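Local coordinates for protein putative branched-chain amino acid ABC transporter (Chromobacterium violaceum, PDB 4PYR) that is of uncertain function but has the periplasmic-binding-protein fold of LppC-type lipoproteins, can hold glutathione and may regulate an enzyme, at residues A[184-189]-A[212-217]; A[124-129]-A[165-170]; A[111-116]-A[218-223]. One frame throughout, in Å; residues are numbered along the deposited sequence.

Interaction 1. Residues A[184-189]-A[212-217]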
loop_
_atom_site.group_PDB
_atom_site.type_symbol
_atom_site.label_atom_id
_atom_site.label_comp_id
_atom_site.label_asym_id
_atom_site.label_seq_id
_atom_site.Cartn_x
_atom_site.Cartn_y
_atom_site.Cartn_z
ATOM N N ALA A 184 14.836 -12.510 3.002
ATOM C CA ALA A 184 15.982 -13.410 3.266
ATOM C C ALA A 184 16.231 -14.404 2.117
ATOM O O ALA A 184 17.360 -14.511 1.617
ATOM C CB ALA A 184 15.822 -14.173 4.580
ATOM N N GLN A 185 15.167 -15.083 1.676
ATOM C CA GLN A 185 15.288 -16.001 0.569
ATOM C C GLN A 185 15.582 -15.286 -0.739
ATOM O O GLN A 185 16.285 -15.819 -1.586
ATOM C CB GLN A 185 14.058 -16.906 0.472
ATOM C CG GLN A 185 14.028 -17.920 1.635
ATOM C CD GLN A 185 12.983 -19.018 1.487
ATOM O OE1 GLN A 185 11.805 -18.751 1.175
ATOM N NE2 GLN A 185 13.403 -20.272 1.740
ATOM N N ALA A 186 15.015 -14.086 -0.930
ATOM C CA ALA A 186 15.284 -13.334 -2.138
ATOM C C ALA A 186 16.732 -12.993 -2.279
ATOM O O ALA A 186 17.285 -13.056 -3.383
ATOM C CB ALA A 186 14.463 -12.067 -2.146
ATOM N N ALA A 187 17.342 -12.645 -1.161
ATOM C CA ALA A 187 18.765 -12.327 -1.162
ATOM C C ALA A 187 19.602 -13.547 -1.487
ATOM O O ALA A 187 20.564 -13.455 -2.259
ATOM C CB ALA A 187 19.177 -11.719 0.180
ATOM N N ARG A 188 19.238 -14.695 -0.920
ATOM C CA ARG A 188 19.935 -15.948 -1.276
ATOM C C ARG A 188 19.782 -16.285 -2.759
ATOM O O ARG A 188 20.771 -16.676 -3.426
ATOM C CB ARG A 188 19.483 -17.120 -0.397
ATOM C CG ARG A 188 20.049 -18.462 -0.826
ATOM C CD ARG A 188 19.262 -19.636 -0.266
ATOM N NE ARG A 188 20.025 -20.839 -0.513
ATOM C CZ ARG A 188 19.675 -22.082 -0.176
ATOM N NH1 ARG A 188 18.490 -22.303 0.378
ATOM N NH2 ARG A 188 20.465 -23.083 -0.468
ATOM N N LEU A 189 18.565 -16.102 -3.299
ATOM C CA LEU A 189 18.373 -16.450 -4.683
ATOM C C LEU A 189 19.140 -15.462 -5.605
ATOM O O LEU A 189 19.804 -15.854 -6.591
ATOM C CB LEU A 189 16.882 -16.366 -5.004
ATOM C CG LEU A 189 16.491 -16.658 -6.442
ATOM C CD1 LEU A 189 17.133 -17.963 -6.902
ATOM C CD2 LEU A 189 14.979 -16.708 -6.559
ATOM N N PRO A 212 23.036 -5.362 0.622
ATOM C CA PRO A 212 23.946 -5.481 -0.532
ATOM C C PRO A 212 23.699 -6.650 -1.466
ATOM O O PRO A 212 24.017 -6.551 -2.660
ATOM C CB PRO A 212 25.333 -5.640 0.112
ATOM C CG PRO A 212 25.048 -6.162 1.469
ATOM C CD PRO A 212 23.720 -5.622 1.897
ATOM N N GLU A 213 23.078 -7.735 -0.954
ATOM C CA GLU A 213 22.770 -8.889 -1.849
ATOM C C GLU A 213 21.671 -8.623 -2.842
ATOM O O GLU A 213 21.606 -9.304 -3.854
ATOM C CB GLU A 213 22.410 -10.170 -1.083
ATOM C CG GLU A 213 23.614 -10.746 -0.331
ATOM C CD GLU A 213 23.986 -9.896 0.859
ATOM O OE1 GLU A 213 23.027 -9.393 1.538
ATOM O OE2 GLU A 213 25.168 -9.710 1.072
ATOM N N LEU A 214 20.823 -7.622 -2.583
ATOM C CA LEU A 214 19.683 -7.298 -3.478
ATOM C C LEU A 214 19.989 -6.137 -4.432
ATOM O O LEU A 214 19.181 -5.684 -5.182
ATOM C CB LEU A 214 18.445 -7.030 -2.634
ATOM C CG LEU A 214 17.834 -8.294 -1.994
ATOM C CD1 LEU A 214 16.830 -7.993 -0.905
ATOM C CD2 LEU A 214 17.382 -9.316 -3.044
ATOM N N ALA A 215 21.217 -5.661 -4.428
ATOM C CA ALA A 215 21.661 -4.559 -5.297
ATOM C C ALA A 215 21.345 -4.866 -6.741
ATOM O O ALA A 215 21.616 -5.950 -7.263
ATOM C CB ALA A 215 23.136 -4.305 -5.149
ATOM N N GLY A 216 20.742 -3.889 -7.388
ATOM C CA GLY A 216 20.392 -4.050 -8.799
ATOM C C GLY A 216 19.007 -4.602 -9.069
ATOM O O GLY A 216 18.555 -4.577 -10.206
ATOM N N VAL A 217 18.316 -5.104 -8.048
ATOM C CA VAL A 217 16.955 -5.560 -8.223
ATOM C C VAL A 217 16.087 -4.347 -8.507
ATOM O O VAL A 217 16.163 -3.329 -7.815
ATOM C CB VAL A 217 16.455 -6.281 -6.973
ATOM C CG1 VAL A 217 14.960 -6.587 -7.079
ATOM C CG2 VAL A 217 17.272 -7.587 -6.766
#
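Glu213 meets Ala187 with its CB and not with its carboxylate: CB lies 3.8 Å from Ala187 CB, while the chain bends at chi2 (72°) and carries the acid group back from the helix. This carboxylate is the one flat side-chain group among the touching residues, and it lays neither face nor edge on residues 184-189. Leu214 makes the rest of the contact through its branch end. Its CD2 methyl reaches the helix backbone, 3.8 Å from Ala187 CA and equally far from Ala186 O. The same methyl stands 4.1 Å from Ala186 CB, and Leu214 CG is 4.3 Å from Ala187 CB. The small alanine side chains let the loop come close, with the Ala187 and Glu213 CA atoms 5.3 Å apart. Beyond Leu214 the chain reverses in a type II beta turn, closed by the bond from Val217 N to Leu214 O (3.0 Å). Its third residue is Gly216, at a positive phi (91°), a conformation that suits glycine at this place in a type II turn. Helix 183-192 is the connection between parallel strands 176-180 and 199-201. Ala186 packs inward on Leu179 of the former, and Leu214 also touches Val183 and Lys190 of the helix. The loop thus lies along the flank of this helix before entering strand 218-220, and Gly216 and Val217 make backbone hydrogen bonds with Met299.

Interaction 2. Residues A[124-129]-A[165-170]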
loop_
_atom_site.group_PDB
_atom_site.type_symbol
_atom_site.label_atom_id
_atom_site.label_comp_id
_atom_site.label_asym_id
_atom_site.label_seq_id
_atom_site.Cartn_x
_atom_site.Cartn_y
_atom_site.Cartn_z
ATOM N N ALA A 124 9.465 -13.534 -21.410
ATOM C CA ALA A 124 9.434 -14.860 -20.821
ATOM C C ALA A 124 9.999 -14.813 -19.397
ATOM O O ALA A 124 11.021 -15.409 -19.102
ATOM C CB ALA A 124 10.195 -15.844 -21.695
ATOM N N PRO A 125 9.336 -14.075 -18.511
ATOM C CA PRO A 125 9.846 -14.028 -17.156
ATOM C C PRO A 125 9.522 -15.304 -16.393
ATOM O O PRO A 125 8.582 -16.031 -16.718
ATOM C CB PRO A 125 9.078 -12.877 -16.532
ATOM C CG PRO A 125 7.774 -12.892 -17.282
ATOM C CD PRO A 125 8.158 -13.210 -18.677
ATOM N N LEU A 126 10.328 -15.568 -15.374
ATOM C CA LEU A 126 10.040 -16.597 -14.409
ATOM C C LEU A 126 9.587 -15.978 -13.118
ATOM O O LEU A 126 10.296 -15.159 -12.531
ATOM C CB LEU A 126 11.297 -17.417 -14.141
ATOM C CG LEU A 126 11.152 -18.509 -13.069
ATOM C CD1 LEU A 126 10.194 -19.605 -13.524
ATOM C CD2 LEU A 126 12.488 -19.097 -12.633
ATOM N N LEU A 127 8.382 -16.318 -12.672
ATOM C CA LEU A 127 7.848 -15.884 -11.385
ATOM C C LEU A 127 8.241 -16.884 -10.318
ATOM O O LEU A 127 7.918 -18.094 -10.441
ATOM C CB LEU A 127 6.307 -15.747 -11.454
ATOM C CG LEU A 127 5.545 -15.482 -10.163
ATOM C CD1 LEU A 127 5.870 -14.117 -9.587
ATOM C CD2 LEU A 127 4.051 -15.566 -10.444
ATOM N N VAL A 128 8.986 -16.426 -9.311
ATOM C CA VAL A 128 9.414 -17.316 -8.251
ATOM C C VAL A 128 8.649 -16.964 -7.019
ATOM O O VAL A 128 8.611 -15.793 -6.649
ATOM C CB VAL A 128 10.934 -17.132 -8.022
ATOM C CG1 VAL A 128 11.377 -17.943 -6.809
ATOM C CG2 VAL A 128 11.668 -17.494 -9.296
ATOM N N VAL A 129 8.006 -17.956 -6.409
ATOM C CA VAL A 129 7.085 -17.714 -5.297
ATOM C C VAL A 129 7.434 -18.503 -4.027
ATOM O O VAL A 129 7.569 -19.736 -4.063
ATOM C CB VAL A 129 5.651 -18.087 -5.721
ATOM C CG1 VAL A 129 4.695 -17.673 -4.629
ATOM C CG2 VAL A 129 5.300 -17.463 -7.060
ATOM N N ALA A 165 18.860 -25.897 -7.683
ATOM C CA ALA A 165 19.320 -26.176 -9.042
ATOM C C ALA A 165 18.225 -26.123 -10.133
ATOM O O ALA A 165 18.421 -25.488 -11.157
ATOM C CB ALA A 165 20.086 -27.481 -9.091
ATOM N N PRO A 166 17.086 -26.801 -9.921
ATOM C CA PRO A 166 16.011 -26.746 -10.923
ATOM C C PRO A 166 15.558 -25.325 -11.209
ATOM O O PRO A 166 15.435 -24.955 -12.368
ATOM C CB PRO A 166 14.900 -27.588 -10.287
ATOM C CG PRO A 166 15.636 -28.546 -9.416
ATOM C CD PRO A 166 16.725 -27.684 -8.808
ATOM N N LEU A 167 15.404 -24.505 -10.167
ATOM C CA LEU A 167 15.037 -23.103 -10.349
ATOM C C LEU A 167 16.104 -22.306 -11.112
ATOM O O LEU A 167 15.806 -21.532 -11.996
ATOM C CB LEU A 167 14.779 -22.461 -8.981
ATOM C CG LEU A 167 14.118 -21.083 -8.997
ATOM C CD1 LEU A 167 13.273 -20.902 -7.744
ATOM C CD2 LEU A 167 15.110 -19.961 -9.177
ATOM N N LEU A 168 17.378 -22.519 -10.796
ATOM C CA LEU A 168 18.418 -21.871 -11.566
ATOM C C LEU A 168 18.426 -22.277 -13.033
ATOM O O LEU A 168 18.732 -21.464 -13.877
ATOM C CB LEU A 168 19.792 -22.157 -10.949
ATOM C CG LEU A 168 19.926 -21.723 -9.489
ATOM C CD1 LEU A 168 21.315 -22.075 -8.973
ATOM C CD2 LEU A 168 19.624 -20.263 -9.244
ATOM N N GLN A 169 18.117 -23.539 -13.336
ATOM C CA GLN A 169 18.002 -23.956 -14.725
ATOM C C GLN A 169 16.836 -23.246 -15.427
ATOM O O GLN A 169 17.004 -22.725 -16.528
ATOM C CB GLN A 169 17.835 -25.454 -14.831
ATOM C CG GLN A 169 17.707 -25.910 -16.282
ATOM C CD GLN A 169 18.456 -27.153 -16.598
ATOM O OE1 GLN A 169 18.834 -27.381 -17.763
ATOM N NE2 GLN A 169 18.686 -27.992 -15.587
ATOM N N ALA A 170 15.674 -23.207 -14.778
ATOM C CA ALA A 170 14.513 -22.495 -15.329
ATOM C C ALA A 170 14.812 -21.029 -15.493
ATOM O O ALA A 170 14.388 -20.421 -16.468
ATOM C CB ALA A 170 13.304 -22.671 -14.443
#
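The branch ends of Val128 and Leu167 meet head on, strand methyl against helix methyl, with Val128 CG1 3.6 Å from Leu167 CD1. Val128 CG2 is a little farther from the same CD1, at 4.1 Å, so the leucine methyl faces the fork of the valine. Leu167 gets there through its torsions: its beta carbon does not point straight at the strand, and with CG anti to the backbone N (chi1 -168°) the branch end is carried toward it. The second apolar group centres on Leu126, whose CD2 sits 4.1 Å from Ala170 CB and 4.4 Å from Leu167 CD2. Side chain also meets backbone here, since the same Leu126 methyl approaches Leu167 O at 4.2 Å, a plain van der Waals contact. The side-chain pairs are all apolar, and the alanine, lacking a long side chain, lets the helix come closest at that end. The axes of strand 125-129 and helix segment 165-170 come within 10.2 Å, at 155°, nearly antiparallel, as expected in an alternating alpha/beta layer. Strand 125-129 lies between strands 155-158 and 176-180, and helix 165-172 spans it as the beta-alpha-beta crossover joining those two neighbours. Leu126 and Val128 face this helix, with Leu189 of helix 183-192 packed against Val128 and Leu167, whereas Leu127 and Val129 turn to helix 133-150 on the opposite face of the sheet.

Interaction 3. Residues A[111-116]-A[218-223]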
loop_
_atom_site.group_PDB
_atom_site.type_symbol
_atom_site.label_atom_id
_atom_site.label_comp_id
_atom_site.label_asym_id
_atom_site.label_seq_id
_atom_site.Cartn_x
_atom_site.Cartn_y
_atom_site.Cartn_z
ATOM N N ARG A 111 0.199 -6.622 -9.180
ATOM C CA ARG A 111 -0.386 -6.362 -10.477
ATOM C C ARG A 111 0.460 -5.344 -11.245
ATOM O O ARG A 111 0.755 -5.504 -12.434
ATOM C CB ARG A 111 -1.798 -5.836 -10.283
ATOM C CG ARG A 111 -2.788 -6.906 -9.908
ATOM C CD ARG A 111 -4.196 -6.342 -10.096
ATOM N NE ARG A 111 -4.590 -5.628 -8.891
ATOM C CZ ARG A 111 -5.021 -6.234 -7.783
ATOM N NH1 ARG A 111 -5.152 -7.565 -7.728
ATOM N NH2 ARG A 111 -5.342 -5.506 -6.730
ATOM N N GLN A 112 0.829 -4.260 -10.582
ATOM C CA GLN A 112 1.692 -3.314 -11.200
ATOM C C GLN A 112 3.017 -3.850 -11.655
ATOM O O GLN A 112 3.464 -3.507 -12.744
ATOM C CB GLN A 112 1.911 -2.179 -10.267
ATOM C CG GLN A 112 0.667 -1.307 -10.217
ATOM C CD GLN A 112 0.953 -0.166 -9.308
ATOM O OE1 GLN A 112 1.853 0.650 -9.601
ATOM N NE2 GLN A 112 0.275 -0.140 -8.147
ATOM N N LEU A 113 3.620 -4.716 -10.844
ATOM C CA LEU A 113 4.885 -5.272 -11.245
ATOM C C LEU A 113 4.774 -6.049 -12.570
ATOM O O LEU A 113 5.643 -5.953 -13.424
ATOM C CB LEU A 113 5.434 -6.179 -10.155
ATOM C CG LEU A 113 6.892 -6.556 -10.354
ATOM C CD1 LEU A 113 7.778 -5.340 -10.164
ATOM C CD2 LEU A 113 7.206 -7.680 -9.378
ATOM N N ALA A 114 3.681 -6.787 -12.743
ATOM C CA ALA A 114 3.463 -7.453 -13.997
ATOM C C ALA A 114 3.373 -6.447 -15.122
ATOM O O ALA A 114 3.936 -6.671 -16.173
ATOM C CB ALA A 114 2.205 -8.299 -13.939
ATOM N N ARG A 115 2.615 -5.358 -14.924
ATOM C CA ARG A 115 2.545 -4.316 -15.924
ATOM C C ARG A 115 3.892 -3.647 -16.238
ATOM O O ARG A 115 4.194 -3.399 -17.411
ATOM C CB ARG A 115 1.460 -3.296 -15.523
ATOM C CG ARG A 115 0.064 -3.927 -15.491
ATOM C CD ARG A 115 -1.036 -2.886 -15.486
ATOM N NE ARG A 115 -1.154 -2.213 -14.200
ATOM C CZ ARG A 115 -1.955 -2.615 -13.204
ATOM N NH1 ARG A 115 -2.712 -3.704 -13.317
ATOM N NH2 ARG A 115 -1.985 -1.925 -12.072
ATOM N N LEU A 116 4.708 -3.416 -15.203
ATOM C CA LEU A 116 6.060 -2.841 -15.372
ATOM C C LEU A 116 6.911 -3.743 -16.239
ATOM O O LEU A 116 7.639 -3.300 -17.149
ATOM C CB LEU A 116 6.793 -2.620 -14.027
ATOM C CG LEU A 116 8.288 -2.217 -14.083
ATOM C CD1 LEU A 116 8.497 -0.881 -14.768
ATOM C CD2 LEU A 116 8.863 -2.188 -12.678
ATOM N N ARG A 218 15.236 -4.491 -9.513
ATOM C CA ARG A 218 14.310 -3.423 -9.877
ATOM C C ARG A 218 13.036 -3.659 -9.054
ATOM O O ARG A 218 12.551 -4.774 -8.916
ATOM C CB ARG A 218 13.987 -3.465 -11.370
ATOM C CG ARG A 218 15.192 -3.263 -12.282
ATOM C CD ARG A 218 14.803 -3.039 -13.745
ATOM N NE ARG A 218 15.904 -2.531 -14.556
ATOM C CZ ARG A 218 16.270 -1.254 -14.613
ATOM N NH1 ARG A 218 15.636 -0.329 -13.902
ATOM N NH2 ARG A 218 17.306 -0.894 -15.360
ATOM N N PHE A 219 12.526 -2.620 -8.424
ATOM C CA PHE A 219 11.336 -2.803 -7.601
ATOM C C PHE A 219 10.453 -1.557 -7.678
ATOM O O PHE A 219 10.832 -0.550 -8.244
ATOM C CB PHE A 219 11.763 -3.124 -6.165
ATOM C CG PHE A 219 12.336 -1.956 -5.413
ATOM C CD1 PHE A 219 13.600 -1.486 -5.689
ATOM C CD2 PHE A 219 11.601 -1.326 -4.411
ATOM C CE1 PHE A 219 14.115 -0.395 -5.020
ATOM C CE2 PHE A 219 12.139 -0.268 -3.692
ATOM C CZ PHE A 219 13.378 0.220 -4.015
ATOM N N ILE A 220 9.229 -1.709 -7.182
ATOM C CA ILE A 220 8.299 -0.591 -7.088
ATOM C C ILE A 220 8.015 -0.313 -5.637
ATOM O O ILE A 220 7.959 -1.221 -4.803
ATOM C CB ILE A 220 6.989 -0.843 -7.899
ATOM C CG1 ILE A 220 6.309 -2.136 -7.481
ATOM C CG2 ILE A 220 7.306 -0.908 -9.399
ATOM C CD1 ILE A 220 4.958 -2.329 -8.144
ATOM N N ASP A 221 7.879 0.968 -5.321
ATOM C CA ASP A 221 7.570 1.392 -3.977
ATOM C C ASP A 221 7.076 2.840 -4.027
ATOM O O ASP A 221 7.016 3.438 -5.088
ATOM C CB ASP A 221 8.825 1.274 -3.063
ATOM C CG ASP A 221 8.495 1.029 -1.593
ATOM O OD1 ASP A 221 7.370 1.230 -1.144
ATOM O OD2 ASP A 221 9.424 0.595 -0.846
HETATM N N MSE A 222 6.756 3.380 -2.879
HETATM C CA MSE A 222 6.275 4.724 -2.742
HETATM C C MSE A 222 7.201 5.805 -3.230
HETATM O O MSE A 222 8.398 5.751 -2.994
HETATM C CB MSE A 222 6.078 5.037 -1.276
HETATM C CG MSE A 222 5.071 4.116 -0.632
HETATM SE SE MSE A 222 4.739 4.865 1.145
HETATM C CE MSE A 222 3.218 3.629 1.464
ATOM N N PRO A 223 6.656 6.851 -3.871
ATOM C CA PRO A 223 7.423 8.100 -4.103
ATOM C C PRO A 223 8.120 8.600 -2.847
ATOM O O PRO A 223 9.254 9.139 -2.928
ATOM C CB PRO A 223 6.338 9.095 -4.552
ATOM C CG PRO A 223 5.353 8.215 -5.205
ATOM C CD PRO A 223 5.273 6.956 -4.373
#
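Ile220 meets the helix with both branches because its first torsion places CG1 between the backbone N and the carbonyl carbon (chi1 55°), one of the less common isoleucine conformers, and the extended chi2 (174°) sends CD1 straight on to Gln112 and Leu113. That methyl ends 3.7 Å from Gln112 CB and 3.8 Å from Leu113 N, pressed against the helix backbone, and 4.4 Å from Leu113 CB. The other branch, CG2, lies 3.8 Å from CD2 of Leu116, one helical turn beyond Gln112; the two side chains pass alongside, pointing opposite ways. Gln112 thus lends its aliphatic root to the contact, while its amide is held by strand 290-298: OE1 accepts a hydrogen bond from Leu294 N, and NE2 makes a weak bond to Arg292 O. Helix segment 111-116 crosses strand 218-220 at 135°, and helix 106-119 covers this part of the eight-stranded mixed sheet, where 218-220 lies between strands 199-201 and 290-298. Leu113 and Leu116 also touch Tyr200 of the former. After Ile220 the chain leaves the sheet, consistent with one of the connections between the two lobes of a periplasmic-binding fold. At this exit Asp221 OD1 accepts the N-H of selenomethionine Met222 (2.8 Å), the residue at the N-cap position before helix 223-226, and OD2 forms a salt bridge with Arg249. The bound glutathione is about 13 Å from the side chain of Gln112.

Interactions 2 and 3 pack a helix on a strand of one mixed sheet, interaction 1 a helix on the loop that leads into it. Interaction 2 is the most buried, with three of its four touching residues in the interior, while interactions 1 and 3 each bring in a residue whose polar end leaves the contact: Glu213 at the exposed flank in the first, Gln112, fastened to another strand, in the last. Interactions 1 and 2 share a layer through Leu189, whose CD2 is 3.8 Å from Val128 CG1. Interaction 3 lies on the other face, under helix 106-119, and comes no nearer to interaction 2 than about 7 Å. Residues 212-217 run directly into 218-223, so interactions 1 and 3 are joined by chain alone.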